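Local coordinates for protein lovastatin nonaketide synthase mokA (Monascus pilosus, PDB 6AD3) that builds the nonaketide part of lovastatin (monacolin K) as an iterative type I polyketide synthase, here represented by its condensation domain, at residues Thr460-Met472 with Asp479-Tyr491. The protein carries 1 engineered substitution. Numbering follows the deposited sequence.
Sequences TRERTPYDVVLEM and DPLLTVKLQSSVY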
ATOM      1  N   THR A 460       9.175  -3.228   3.740  1.00 14.59           N
ATOM      2  CA  THR A 460       8.340  -3.837   4.783  1.00 14.60           C
ATOM      3  C   THR A 460       7.201  -2.853   5.127  1.00 13.73           C
ATOM      4  O   THR A 460       7.343  -1.969   5.965  1.00 15.07           O
ATOM      5  CB  THR A 460       9.175  -4.188   6.043  1.00 15.17           C
ATOM      6  OG1 THR A 460      10.324  -4.961   5.656  1.00 15.74           O
ATOM      7  CG2 THR A 460       8.361  -4.935   7.029  1.00 16.32           C
ATOM      8  N   ARG A 461       6.081  -3.032   4.458  1.00 13.13           N
ATOM      9  CA  ARG A 461       4.890  -2.246   4.711  1.00 13.71           C
ATOM     10  C   ARG A 461       4.147  -2.793   5.931  1.00 15.45           C
ATOM     11  O   ARG A 461       4.345  -3.955   6.322  1.00 13.83           O
ATOM     12  CB  ARG A 461       3.974  -2.328   3.491  1.00 14.26           C
ATOM     13  CG  ARG A 461       4.560  -1.687   2.262  1.00 14.93           C
ATOM     14  CD  ARG A 461       3.627  -1.802   1.066  1.00 17.51           C
ATOM     15  NE  ARG A 461       2.425  -1.027   1.267  1.00 19.44           N
ATOM     16  CZ  ARG A 461       1.422  -0.972   0.394  1.00 22.96           C
ATOM     17  NH1 ARG A 461       1.489  -1.636  -0.744  1.00 18.18           N
ATOM     18  NH2 ARG A 461       0.343  -0.279   0.684  1.00 22.12           N
ATOM     19  N   GLU A 462       3.279  -1.972   6.503  1.00 15.32           N
ATOM     20  CA  GLU A 462       2.459  -2.359   7.631  1.00 13.85           C
ATOM     21  C   GLU A 462       1.738  -3.650   7.353  1.00 14.25           C
ATOM     22  O   GLU A 462       1.359  -3.918   6.225  1.00 13.09           O
ATOM     23  CB  GLU A 462       1.416  -1.276   7.950  1.00 13.56           C
ATOM     24  CG  GLU A 462       0.432  -1.019   6.801  1.00 14.76           C
ATOM     25  CD  GLU A 462      -0.693  -0.074   7.156  1.00 18.37           C
ATOM     26  OE1 GLU A 462      -0.741   0.386   8.314  1.00 18.24           O
ATOM     27  OE2 GLU A 462      -1.461   0.301   6.241  1.00 14.70           O
ATOM     28  N   ARG A 463       1.430  -4.378   8.425  1.00 12.39           N
ATOM     29  CA  ARG A 463       0.512  -5.511   8.329  1.00 14.17           C
ATOM     30  C   ARG A 463      -0.882  -5.002   8.035  1.00 15.06           C
ATOM     31  O   ARG A 463      -1.199  -3.841   8.310  1.00 14.75           O
ATOM     32  CB  ARG A 463       0.483  -6.310   9.632  1.00 14.99           C
ATOM     33  CG  ARG A 463       1.805  -6.977   9.953  1.00 14.78           C
ATOM     34  CD  ARG A 463       1.677  -7.883  11.179  1.00 15.60           C
ATOM     35  NE  ARG A 463       2.972  -8.395  11.617  1.00 17.90           N
ATOM     36  CZ  ARG A 463       3.159  -9.074  12.754  1.00 19.95           C
ATOM     37  NH1 ARG A 463       2.125  -9.413  13.536  1.00 19.39           N
ATOM     38  NH2 ARG A 463       4.364  -9.532  13.048  1.00 21.95           N
ATOM     39  N   THR A 464      -1.664  -5.869   7.392  1.00 14.72           N
ATOM     40  CA  THR A 464      -3.052  -5.601   7.075  1.00 14.55           C
ATOM     41  C   THR A 464      -3.846  -6.875   7.364  1.00 12.82           C
ATOM     42  O   THR A 464      -3.255  -7.937   7.552  1.00 12.50           O
ATOM     43  CB  THR A 464      -3.237  -5.186   5.599  1.00 11.94           C
ATOM     44  OG1 THR A 464      -3.050  -6.315   4.757  1.00 12.51           O
ATOM     45  CG2 THR A 464      -2.274  -4.130   5.201  1.00 13.89           C
ATOM     46  N   PRO A 465      -5.179  -6.774   7.414  1.00 12.73           N
ATOM     47  CA  PRO A 465      -5.977  -7.922   7.819  1.00 14.43           C
ATOM     48  C   PRO A 465      -6.284  -8.891   6.687  1.00 14.86           C
ATOM     49  O   PRO A 465      -6.941  -9.925   6.915  1.00 14.89           O
ATOM     50  CB  PRO A 465      -7.277  -7.282   8.312  1.00 15.66           C
ATOM     51  CG  PRO A 465      -7.375  -6.051   7.523  1.00 15.45           C
ATOM     52  CD  PRO A 465      -5.968  -5.542   7.446  1.00 14.48           C
ATOM     53  N   TYR A 466      -5.882  -8.550   5.470  1.00 12.68           N
ATOM     54  CA  TYR A 466      -6.371  -9.269   4.288  1.00 12.06           C
ATOM     55  C   TYR A 466      -5.759 -10.682   4.139  1.00 13.88           C
ATOM     56  O   TYR A 466      -4.554 -10.864   4.296  1.00 14.50           O
ATOM     57  CB  TYR A 466      -6.120  -8.405   3.040  1.00 11.96           C
ATOM     58  CG  TYR A 466      -6.809  -7.081   3.156  1.00 12.07           C
ATOM     59  CD1 TYR A 466      -8.199  -6.988   3.101  1.00 13.14           C
ATOM     60  CD2 TYR A 466      -6.101  -5.930   3.475  1.00 12.55           C
ATOM     61  CE1 TYR A 466      -8.861  -5.800   3.368  1.00 13.98           C
ATOM     62  CE2 TYR A 466      -6.761  -4.732   3.703  1.00 12.38           C
ATOM     63  CZ  TYR A 466      -8.149  -4.686   3.687  1.00 13.92           C
ATOM     64  OH  TYR A 466      -8.812  -3.532   3.959  1.00 15.33           O
ATOM     65  N   ASP A 467      -6.592 -11.653   3.736  1.00 14.83           N
ATOM     66  CA  ASP A 467      -6.150 -13.046   3.593  1.00 15.59           C
ATOM     67  C   ASP A 467      -5.024 -13.149   2.572  1.00 16.14           C
ATOM     68  O   ASP A 467      -4.070 -13.883   2.786  1.00 16.52           O
ATOM     69  CB  ASP A 467      -7.296 -13.958   3.159  1.00 15.17           C
ATOM     70  CG  ASP A 467      -8.280 -14.274   4.280  1.00 19.77           C
ATOM     71  OD1 ASP A 467      -8.298 -13.601   5.318  1.00 18.86           O
ATOM     72  OD2 ASP A 467      -9.022 -15.250   4.111  1.00 19.60           O
ATOM     73  N   VAL A 468      -5.178 -12.464   1.439  1.00 14.41           N
ATOM     74  CA  VAL A 468      -4.234 -12.550   0.341  1.00 14.20           C
ATOM     75  C   VAL A 468      -4.029 -11.167  -0.265  1.00 13.24           C
ATOM     76  O   VAL A 468      -4.974 -10.406  -0.461  1.00 13.97           O
ATOM     77  CB  VAL A 468      -4.707 -13.556  -0.749  1.00 16.22           C
ATOM     78  CG1 VAL A 468      -6.087 -13.245  -1.187  1.00 17.67           C
ATOM     79  CG2 VAL A 468      -3.741 -13.599  -1.936  1.00 17.03           C
ATOM     80  N   VAL A 469      -2.773 -10.811  -0.408  1.00 13.18           N
ATOM     81  CA  VAL A 469      -2.388  -9.537  -0.956  1.00 13.19           C
ATOM     82  C   VAL A 469      -1.353  -9.801  -2.032  1.00 12.15           C
ATOM     83  O   VAL A 469      -0.302 -10.434  -1.769  1.00 14.37           O
ATOM     84  CB  VAL A 469      -1.830  -8.599   0.094  1.00 11.65           C
ATOM     85  CG1 VAL A 469      -1.442  -7.248  -0.544  1.00 13.12           C
ATOM     86  CG2 VAL A 469      -2.813  -8.384   1.252  1.00 12.23           C
ATOM     87  N   LEU A 470      -1.594  -9.245  -3.213  1.00 12.03           N
ATOM     88  CA  LEU A 470      -0.636  -9.250  -4.300  1.00 12.26           C
ATOM     89  C   LEU A 470      -0.208  -7.797  -4.555  1.00 13.05           C
ATOM     90  O   LEU A 470      -1.054  -6.940  -4.888  1.00 11.83           O
ATOM     91  CB  LEU A 470      -1.257  -9.839  -5.574  1.00 12.09           C
ATOM     92  CG  LEU A 470      -0.459  -9.648  -6.866  1.00 13.37           C
ATOM     93  CD1 LEU A 470       0.902 -10.276  -6.743  1.00 15.85           C
ATOM     94  CD2 LEU A 470      -1.182 -10.260  -8.055  1.00 14.89           C
ATOM     95  N   GLU A 471       1.071  -7.499  -4.295  1.00 12.03           N
ATOM     96  CA  GLU A 471       1.632  -6.192  -4.572  1.00 13.06           C
ATOM     97  C   GLU A 471       2.629  -6.362  -5.711  1.00 15.28           C
ATOM     98  O   GLU A 471       3.339  -7.360  -5.736  1.00 17.88           O
ATOM     99  CB  GLU A 471       2.416  -5.659  -3.374  1.00 13.06           C
ATOM    100  CG  GLU A 471       1.607  -5.475  -2.133  1.00 15.69           C
ATOM    101  CD  GLU A 471       2.426  -4.979  -0.980  1.00 16.49           C
ATOM    102  OE1 GLU A 471       2.006  -5.194   0.185  1.00 16.07           O
ATOM    103  OE2 GLU A 471       3.386  -4.209  -1.251  1.00 24.12           O
ATOM    104  N   MET A 472       2.557  -5.487  -6.720  1.00 14.30           N
ATOM    105  CA  MET A 472       3.444  -5.549  -7.873  1.00 15.02           C
ATOM    106  C   MET A 472       4.064  -4.196  -8.125  1.00 15.02           C
ATOM    107  O   MET A 472       3.372  -3.160  -8.026  1.00 14.21           O
ATOM    108  CB  MET A 472       2.663  -5.862  -9.144  1.00 18.77           C
ATOM    109  CG  MET A 472       2.057  -7.176  -9.248  1.00 27.44           C
ATOM    110  SD  MET A 472       1.301  -7.227 -10.895  1.00 20.10           S
ATOM    111  CE  MET A 472       2.702  -6.839 -11.996  1.00 22.07           C
ATOM    112  N   ASP A 479      12.038  -5.628 -14.921  1.00 22.06           N
ATOM    113  CA  ASP A 479      10.933  -6.604 -15.093  1.00 22.61           C
ATOM    114  C   ASP A 479       9.962  -6.502 -13.889  1.00 19.25           C
ATOM    115  O   ASP A 479      10.334  -6.083 -12.803  1.00 18.31           O
ATOM    116  CB  ASP A 479      11.486  -8.031 -15.208  1.00 22.82           C
ATOM    117  CG  ASP A 479      12.411  -8.208 -16.414  1.00 28.11           C
ATOM    118  OD1 ASP A 479      12.170  -7.554 -17.447  1.00 29.18           O
ATOM    119  OD2 ASP A 479      13.360  -8.993 -16.304  1.00 28.32           O
ATOM    120  N   PRO A 480       8.718  -6.886 -14.082  1.00 16.44           N
ATOM    121  CA  PRO A 480       7.783  -6.726 -12.994  1.00 15.98           C
ATOM    122  C   PRO A 480       8.196  -7.537 -11.741  1.00 15.95           C
ATOM    123  O   PRO A 480       8.683  -8.659 -11.857  1.00 17.02           O
ATOM    124  CB  PRO A 480       6.474  -7.255 -13.593  1.00 17.15           C
ATOM    125  CG  PRO A 480       6.660  -7.120 -15.080  1.00 15.46           C
ATOM    126  CD  PRO A 480       8.092  -7.430 -15.293  1.00 15.44           C
ATOM    127  N   LEU A 481       8.005  -6.956 -10.572  1.00 15.26           N
ATOM    128  CA  LEU A 481       8.320  -7.599  -9.322  1.00 17.01           C
ATOM    129  C   LEU A 481       7.032  -7.904  -8.559  1.00 15.45           C
ATOM    130  O   LEU A 481       6.256  -7.005  -8.282  1.00 18.87           O
ATOM    131  CB  LEU A 481       9.225  -6.690  -8.463  1.00 17.56           C
ATOM    132  CG  LEU A 481       9.788  -7.345  -7.185  1.00 20.70           C
ATOM    133  CD1 LEU A 481      10.739  -8.475  -7.554  1.00 21.75           C
ATOM    134  CD2 LEU A 481      10.468  -6.307  -6.272  1.00 25.53           C
ATOM    135  N   LEU A 482       6.824  -9.176  -8.229  1.00 14.28           N
ATOM    136  CA  LEU A 482       5.585  -9.625  -7.634  1.00 16.75           C
ATOM    137  C   LEU A 482       5.846 -10.041  -6.200  1.00 14.66           C
ATOM    138  O   LEU A 482       6.694 -10.912  -5.950  1.00 16.00           O
ATOM    139  CB  LEU A 482       5.024 -10.825  -8.419  1.00 17.54           C
ATOM    140  CG  LEU A 482       4.509 -10.648  -9.860  1.00 21.07           C
ATOM    141  CD1 LEU A 482       5.385  -9.830 -10.737  1.00 26.64           C
ATOM    142  CD2 LEU A 482       4.250 -12.001 -10.470  1.00 23.39           C
ATOM    143  N   THR A 483       5.003  -9.563  -5.275  1.00 13.20           N
ATOM    144  CA  THR A 483       5.054  -9.952  -3.880  1.00 13.78           C
ATOM    145  C   THR A 483       3.672 -10.476  -3.502  1.00 14.71           C
ATOM    146  O   THR A 483       2.664  -9.763  -3.678  1.00 14.86           O
ATOM    147  CB  THR A 483       5.378  -8.758  -2.952  1.00 16.94           C
ATOM    148  OG1 THR A 483       6.617  -8.176  -3.361  1.00 13.64           O
ATOM    149  CG2 THR A 483       5.478  -9.184  -1.502  1.00 17.38           C
ATOM    150  N   VAL A 484       3.626 -11.706  -2.983  1.00 13.72           N
ATOM    151  CA  VAL A 484       2.389 -12.287  -2.442  1.00 13.60           C
ATOM    152  C   VAL A 484       2.517 -12.474  -0.917  1.00 13.32           C
ATOM    153  O   VAL A 484       3.537 -13.041  -0.404  1.00 15.69           O
ATOM    154  CB  VAL A 484       2.099 -13.665  -3.090  1.00 14.97           C
ATOM    155  CG1 VAL A 484       0.954 -14.350  -2.378  1.00 15.51           C
ATOM    156  CG2 VAL A 484       1.774 -13.469  -4.556  1.00 15.37           C
ATOM    157  N   LYS A 485       1.515 -11.974  -0.205  1.00 13.67           N
ATOM    158  CA  LYS A 485       1.427 -12.069   1.251  1.00 13.77           C
ATOM    159  C   LYS A 485       0.163 -12.818   1.604  1.00 14.20           C
ATOM    160  O   LYS A 485      -0.911 -12.481   1.107  1.00 14.62           O
ATOM    161  CB  LYS A 485       1.374 -10.676   1.884  1.00 14.76           C
ATOM    162  CG  LYS A 485       2.577  -9.771   1.536  1.00 14.39           C
ATOM    163  CD  LYS A 485       2.419  -8.361   2.139  1.00 14.74           C
ATOM    164  CE  LYS A 485       3.668  -7.497   1.958  1.00 14.51           C
ATOM    165  NZ  LYS A 485       3.411  -6.077   2.353  1.00 13.71           N
ATOM    166  N   LEU A 486       0.297 -13.803   2.490  1.00 13.17           N
ATOM    167  CA  LEU A 486      -0.837 -14.584   3.013  1.00 14.90           C
ATOM    168  C   LEU A 486      -0.876 -14.517   4.544  1.00 13.80           C
ATOM    169  O   LEU A 486       0.176 -14.446   5.209  1.00 15.40           O
ATOM    170  CB  LEU A 486      -0.731 -16.034   2.560  1.00 14.62           C
ATOM    171  CG  LEU A 486      -0.590 -16.277   1.071  1.00 15.60           C
ATOM    172  CD1 LEU A 486      -0.415 -17.776   0.798  1.00 18.58           C
ATOM    173  CD2 LEU A 486      -1.843 -15.746   0.346  1.00 18.60           C
ATOM    174  N   GLN A 487      -2.083 -14.459   5.107  1.00 14.79           N
ATOM    175  CA  GLN A 487      -2.223 -14.426   6.556  1.00 15.46           C
ATOM    176  C   GLN A 487      -1.714 -15.754   7.149  1.00 16.66           C
ATOM    177  O   GLN A 487      -2.182 -16.830   6.749  1.00 16.24           O
ATOM    178  CB  GLN A 487      -3.693 -14.242   6.953  1.00 17.27           C
ATOM    179  CG  GLN A 487      -4.271 -12.883   6.669  1.00 15.65           C
ATOM    180  CD  GLN A 487      -3.683 -11.774   7.541  1.00 16.56           C
ATOM    181  OE1 GLN A 487      -3.390 -10.659   7.048  1.00 19.14           O
ATOM    182  NE2 GLN A 487      -3.521 -12.057   8.828  1.00 15.20           N
ATOM    183  N   SER A 488      -0.821 -15.668   8.131  1.00 17.21           N
ATOM    184  CA  SER A 488      -0.310 -16.865   8.849  1.00 17.86           C
ATOM    185  C   SER A 488      -1.445 -17.516   9.651  1.00 19.64           C
ATOM    186  O   SER A 488      -1.396 -18.703   9.949  1.00 21.20           O
ATOM    187  CB  SER A 488       0.855 -16.463   9.769  1.00 19.88           C
ATOM    188  OG  SER A 488       0.387 -15.633  10.816  1.00 20.37           O
ATOM    189  N   SER A 489      -2.512 -16.774   9.902  1.00 19.13           N
ATOM    190  CA  SER A 489      -3.660 -17.314  10.645  1.00 20.50           C
ATOM    191  C   SER A 489      -4.390 -18.377   9.862  1.00 21.50           C
ATOM    192  O   SER A 489      -5.115 -19.183  10.427  1.00 21.03           O
ATOM    193  CB  SER A 489      -4.622 -16.177  11.028  1.00 22.14           C
ATOM    194  OG  SER A 489      -5.149 -15.544   9.879  1.00 19.97           O
ATOM    195  N   VAL A 490      -4.184 -18.387   8.556  1.00 18.60           N
ATOM    196  CA  VAL A 490      -4.909 -19.271   7.658  1.00 21.05           C
ATOM    197  C   VAL A 490      -3.947 -20.173   6.892  1.00 22.70           C
ATOM    198  O   VAL A 490      -4.339 -21.263   6.476  1.00 22.41           O
ATOM    199  CB  VAL A 490      -5.713 -18.455   6.612  1.00 21.71           C
ATOM    200  CG1 VAL A 490      -6.460 -19.383   5.667  1.00 26.66           C
ATOM    201  CG2 VAL A 490      -6.689 -17.532   7.309  1.00 25.29           C
ATOM    202  N   TYR A 491      -2.782 -19.612   6.518  1.00 19.61           N
ATOM    203  CA  TYR A 491      -1.888 -20.229   5.529  1.00 19.47           C
ATOM    204  C   TYR A 491      -0.543 -20.566   6.101  1.00 20.50           C
ATOM    205  O   TYR A 491      -0.128 -20.021   7.142  1.00 22.07           O
ATOM    206  CB  TYR A 491      -1.712 -19.316   4.284  1.00 19.18           C
ATOM    207  CG  TYR A 491      -2.997 -19.126   3.514  1.00 17.11           C
ATOM    208  CD1 TYR A 491      -3.527 -20.163   2.782  1.00 18.38           C
ATOM    209  CD2 TYR A 491      -3.764 -17.990   3.671  1.00 18.88           C
ATOM    210  CE1 TYR A 491      -4.695 -20.026   2.090  1.00 21.78           C
ATOM    211  CE2 TYR A 491      -4.955 -17.837   2.983  1.00 19.47           C
ATOM    212  CZ  TYR A 491      -5.439 -18.889   2.237  1.00 21.82           C
ATOM    213  OH  TYR A 491      -6.625 -18.776   1.555  1.00 22.58           O
TER
HETATM  214  O   HOH W   1       5.994  -4.993   2.360  1.00 16.04           O
HETATM  215  O   HOH W   2       4.994  -6.407   5.290  1.00 18.76           O
HETATM  216  O   HOH W   3       1.662  -6.113   4.708  1.00 14.85           O
HETATM  217  O   HOH W   4      -8.579 -17.044   1.936  1.00 20.91           O
HETATM  218  O   HOH W   5       6.445  -6.402  -5.406  1.00 17.93           O
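Val469 and Lys485 form one hydrogen-bonded pair of an antiparallel hairpin, Glu471 and Thr483 the next such pair, with Leu470 and Val484 the non-hydrogen-bonded pair between; the Lys485 N to Val469 O bond is 2.8 Å. Toward the start of strand 468-472 the ladder ends with Gln487 N reaching Asp467 O at 3.1 Å. The hairpin supplies two neighbouring strands of the condensation domain's mixed six-stranded sheet, between strands 301-307 and 435-440.

Charges gather on the face carrying Val469, Glu471, Thr483 and Lys485. Fully extended beyond CG, Lys485 runs obliquely across Glu471, and its NZ makes a salt bridge to Glu471 OE1 at 2.7 Å from above the carboxylate plane. Arg461 completes the salt-bridge network: its NH1 gives Glu471 OE2 a weak hydrogen bond (3.2 Å) and also pairs with Asp438. Two waters, each accepting from Lys485 NZ, tie it to Arg461 N and Glu462 O.

The opposite face is apolar. Val468 CG2 lies alongside Leu486 CD2 at 3.7 Å, Leu470 CD1 reaches Val484 CG2 at 4.0 Å, and Met472, bent at chi3 (56°), brings CE beside Pro480 CB. Helix 495-512 packs against Leu470, Leu482 and Leu486.

The hairpin thus separates an apolar, helix-backed face from a polar one, where the buried lysine's charge is probably balanced by Glu471 and its ammonium fixed to the 461-467 loop through water.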